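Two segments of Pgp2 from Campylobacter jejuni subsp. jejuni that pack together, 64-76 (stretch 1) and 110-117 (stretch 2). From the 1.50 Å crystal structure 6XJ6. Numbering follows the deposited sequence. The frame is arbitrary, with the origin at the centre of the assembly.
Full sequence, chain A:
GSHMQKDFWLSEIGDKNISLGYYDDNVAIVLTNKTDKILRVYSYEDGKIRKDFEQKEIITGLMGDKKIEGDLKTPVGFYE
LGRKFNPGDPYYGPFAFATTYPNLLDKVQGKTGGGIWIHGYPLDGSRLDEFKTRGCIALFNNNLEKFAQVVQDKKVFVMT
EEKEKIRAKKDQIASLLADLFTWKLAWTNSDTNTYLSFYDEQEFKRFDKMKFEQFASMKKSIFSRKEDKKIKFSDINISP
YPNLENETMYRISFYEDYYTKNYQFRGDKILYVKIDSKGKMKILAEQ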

# COMPACT_ATOMS: atom_id res chain seq x y z
N GLY A 64 4.76 -18.06 0.63
CA GLY A 64 3.79 -17.92 1.69
C GLY A 64 3.74 -16.51 2.24
O GLY A 64 4.68 -15.72 2.11
N ASP A 65 2.61 -16.20 2.86
CA ASP A 65 2.37 -14.92 3.51
C ASP A 65 3.27 -14.78 4.74
O ASP A 65 3.28 -15.65 5.61
CB ASP A 65 0.90 -14.89 3.92
CG ASP A 65 0.42 -13.54 4.42
OD1 ASP A 65 0.71 -12.51 3.78
OD2 ASP A 65 -0.29 -13.53 5.46
N LYS A 66 4.05 -13.69 4.80
CA LYS A 66 4.86 -13.45 5.99
C LYS A 66 3.98 -13.16 7.19
O LYS A 66 2.98 -12.44 7.09
CB LYS A 66 5.84 -12.28 5.80
CG LYS A 66 6.75 -12.08 7.04
CD LYS A 66 7.86 -11.06 6.82
CE LYS A 66 8.73 -10.90 8.07
NZ LYS A 66 9.51 -12.12 8.41
N LYS A 67 4.36 -13.70 8.34
CA LYS A 67 3.59 -13.55 9.56
C LYS A 67 4.43 -13.08 10.73
O LYS A 67 3.95 -12.29 11.55
CB LYS A 67 2.93 -14.88 9.94
CG LYS A 67 2.12 -15.54 8.84
CD LYS A 67 0.75 -14.92 8.70
CE LYS A 67 -0.14 -15.78 7.82
NZ LYS A 67 -1.52 -15.25 7.71
N ILE A 68 5.67 -13.55 10.85
CA ILE A 68 6.45 -13.35 12.07
C ILE A 68 7.92 -13.15 11.74
O ILE A 68 8.42 -13.59 10.70
CB ILE A 68 6.31 -14.53 13.06
CG1 ILE A 68 6.71 -15.85 12.40
CG2 ILE A 68 4.90 -14.59 13.61
CD1 ILE A 68 6.90 -17.00 13.38
N GLU A 69 8.61 -12.48 12.65
CA GLU A 69 10.06 -12.52 12.68
C GLU A 69 10.52 -13.98 12.71
O GLU A 69 10.09 -14.77 13.55
CB GLU A 69 10.55 -11.80 13.94
CG GLU A 69 12.04 -11.90 14.21
CD GLU A 69 12.87 -11.17 13.17
OE1 GLU A 69 12.31 -10.30 12.47
OE2 GLU A 69 14.08 -11.45 13.07
N GLY A 70 11.39 -14.33 11.76
CA GLY A 70 12.01 -15.63 11.74
C GLY A 70 11.42 -16.62 10.76
O GLY A 70 11.98 -17.72 10.61
N ASP A 71 10.32 -16.29 10.09
CA ASP A 71 9.74 -17.23 9.14
C ASP A 71 10.39 -17.18 7.76
O ASP A 71 10.08 -18.04 6.92
CB ASP A 71 8.20 -17.10 9.05
CG ASP A 71 7.73 -15.77 8.48
OD1 ASP A 71 8.52 -15.03 7.87
OD2 ASP A 71 6.52 -15.49 8.64
N LEU A 72 11.28 -16.23 7.51
CA LEU A 72 12.09 -16.16 6.29
C LEU A 72 11.28 -15.82 5.05
O LEU A 72 11.81 -15.86 3.93
CB LEU A 72 12.87 -17.46 6.06
CG LEU A 72 13.75 -17.93 7.21
CD1 LEU A 72 14.48 -19.19 6.79
CD2 LEU A 72 14.74 -16.85 7.63
N LYS A 73 10.01 -15.46 5.20
CA LYS A 73 9.16 -15.22 4.05
C LYS A 73 9.29 -13.78 3.58
O LYS A 73 9.53 -12.86 4.37
CB LYS A 73 7.70 -15.52 4.39
CG LYS A 73 7.45 -17.00 4.64
CD LYS A 73 6.09 -17.26 5.25
CE LYS A 73 5.89 -18.75 5.49
NZ LYS A 73 4.63 -19.04 6.23
N THR A 74 9.13 -13.59 2.26
CA THR A 74 9.00 -12.24 1.72
C THR A 74 7.54 -11.81 1.79
O THR A 74 6.66 -12.55 1.32
CB THR A 74 9.49 -12.21 0.28
OG1 THR A 74 10.91 -12.40 0.26
CG2 THR A 74 9.17 -10.87 -0.38
N PRO A 75 7.24 -10.65 2.36
CA PRO A 75 5.84 -10.23 2.48
C PRO A 75 5.19 -9.94 1.13
O PRO A 75 5.80 -9.40 0.21
CB PRO A 75 5.89 -8.98 3.36
CG PRO A 75 7.28 -8.57 3.43
CD PRO A 75 8.17 -9.69 2.98
N VAL A 76 3.91 -10.29 1.07
CA VAL A 76 3.04 -10.02 -0.07
C VAL A 76 2.17 -8.82 0.30
O VAL A 76 1.61 -8.77 1.41
CB VAL A 76 2.19 -11.26 -0.37
CG1 VAL A 76 1.10 -10.97 -1.39
CG2 VAL A 76 3.09 -12.40 -0.83
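Stretch 2 (110-117) GKTGGGIW

The N-terminal part of stretch 2 lies along Lys67 to Glu69 of stretch 1 as an extended, largely irregular strip, while Ile116 reaches Pro75 near the end of stretch 1, and the two chains run in the same direction where they are closest. The CA atoms of Lys67 and Lys111 are 4.9 Å apart, those of Ile68 and Thr112 4.4 Å, and those of Glu69 and Gly113 3.8 Å, so each step forward in one segment is matched by a step forward in the other and the backbones draw together along the way. Neither segment forms a regular helix or strand across this contact, which buries 480 Å² in total. Just before the contact, Gly110 leaves a helix, its positive phi closing a Schellman motif; from Lys111 to Thr112 the backbone is extended, and Gly113 and Gly114 continue it with phi of 108° and 166°. Gly115 then bends the chain, with phi/psi of 61/36°, before Ile116.

Lys111 covers the most surface, 79 Å². Its CA-to-CB bond points sideways, but chi1 is m and the remaining chi angles are all t, so the straight chain runs alongside stretch 1 toward Asp65. There NZ forms a salt bridge with Asp65, 3.2 Å from OD1 and with a weak hydrogen bond of 3.3 Å to OD2. Lys67 NZ approaches the same carboxylate, 3.1 Å from Asp65 OD2, so that two lysines from different segments share one acid. On its way, Lys111 CE passes 3.2 Å from Lys66 O. A water 2.7 Å from Lys111 NZ also lies 3.2 Å from Val76 O, placing it between the lysine tip and the last residue of stretch 1.

Ile116, covering 66 Å², makes the apolar counterpart. Its CA-to-CB bond points toward stretch 1, and with both chi angles m it sets CG2 3.7 Å from Pro75 CD and CD1 4.3 Å from Lys66 CE. The aliphatic part of Lys66 thus faces the isoleucine, while its NZ turns to Asp71 OD1 (3.1 Å, a salt bridge) and Ile68 O (2.9 Å).

Thr112, with 61 Å², holds the backbones together between these two side chains. Its N donates to Lys67 O at 3.0 Å, and its OG1 accepts from Glu69 N at 3.1 Å; the two bonds straddle Ile68, whose CA lies 3.2 Å from Thr112 OG1. The same Lys67 O receives a CA-H...O contact from Lys111 CA at 3.2 Å. Ile68 also opens the type II turn that ends at Asp71, and Asp71 OD2 accepts from Lys67 N (2.8 Å) and Ile68 N (3.1 Å), which braces the loop on which Thr112 rests.

At Gly113 a CB would lie 2.8 Å from Lys66 CE, a clash, and the backbone angles there call for glycine in any case. Glu69 OE1 instead approaches Gly113 CA to 3.4 Å, and a water lies within reach of Glu69 OE1 (2.7 Å), Lys66 NZ (3.0 Å) and Gly114 N (3.2 Å).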

# COMPACT_ATOMS: atom_id res chain seq x y z
N GLY A 110 -1.51 -8.43 13.74
CA GLY A 110 -0.61 -9.08 14.67
C GLY A 110 0.68 -9.60 14.07
O GLY A 110 1.39 -10.35 14.75
N LYS A 111 1.00 -9.23 12.84
CA LYS A 111 2.23 -9.69 12.23
C LYS A 111 3.43 -9.00 12.86
O LYS A 111 3.34 -7.88 13.37
CB LYS A 111 2.22 -9.38 10.73
CG LYS A 111 1.19 -10.16 9.95
CD LYS A 111 1.41 -9.94 8.46
CE LYS A 111 0.37 -10.65 7.63
NZ LYS A 111 0.60 -10.39 6.19
N THR A 112 4.58 -9.67 12.79
CA THR A 112 5.82 -9.15 13.33
C THR A 112 6.94 -9.34 12.31
O THR A 112 6.75 -9.92 11.24
CB THR A 112 6.20 -9.82 14.66
OG1 THR A 112 6.37 -11.23 14.45
CG2 THR A 112 5.13 -9.57 15.72
N GLY A 113 8.10 -8.85 12.67
CA GLY A 113 9.25 -8.89 11.79
C GLY A 113 9.58 -7.51 11.25
O GLY A 113 9.01 -6.49 11.65
N GLY A 114 10.49 -7.51 10.29
CA GLY A 114 11.04 -6.28 9.77
C GLY A 114 12.28 -6.59 8.97
O GLY A 114 12.55 -7.74 8.63
N GLY A 115 13.03 -5.54 8.66
CA GLY A 115 14.27 -5.72 7.92
C GLY A 115 14.06 -6.33 6.55
O GLY A 115 14.90 -7.12 6.09
N ILE A 116 12.96 -5.98 5.89
CA ILE A 116 12.68 -6.45 4.54
C ILE A 116 13.18 -5.38 3.59
O ILE A 116 12.57 -4.31 3.44
CB ILE A 116 11.18 -6.73 4.34
CG1 ILE A 116 10.69 -7.78 5.34
CG2 ILE A 116 10.92 -7.17 2.91
CD1 ILE A 116 11.42 -9.12 5.29
N TRP A 117 14.31 -5.67 2.95
CA TRP A 117 15.03 -4.73 2.11
C TRP A 117 15.17 -5.31 0.71
O TRP A 117 15.02 -6.52 0.49
CB TRP A 117 16.46 -4.51 2.63
CG TRP A 117 16.58 -4.04 4.04
CD1 TRP A 117 15.59 -3.52 4.83
CD2 TRP A 117 17.77 -4.00 4.82
NE1 TRP A 117 16.10 -3.19 6.07
CE2 TRP A 117 17.44 -3.47 6.08
CE3 TRP A 117 19.10 -4.38 4.58
CZ2 TRP A 117 18.38 -3.31 7.10
CZ3 TRP A 117 20.03 -4.22 5.58
CH2 TRP A 117 19.67 -3.68 6.83
O HOH W 1 11.52 -10.55 9.95
O HOH W 2 1.63 -13.24 12.89
O HOH W 3 2.30 -9.10 4.48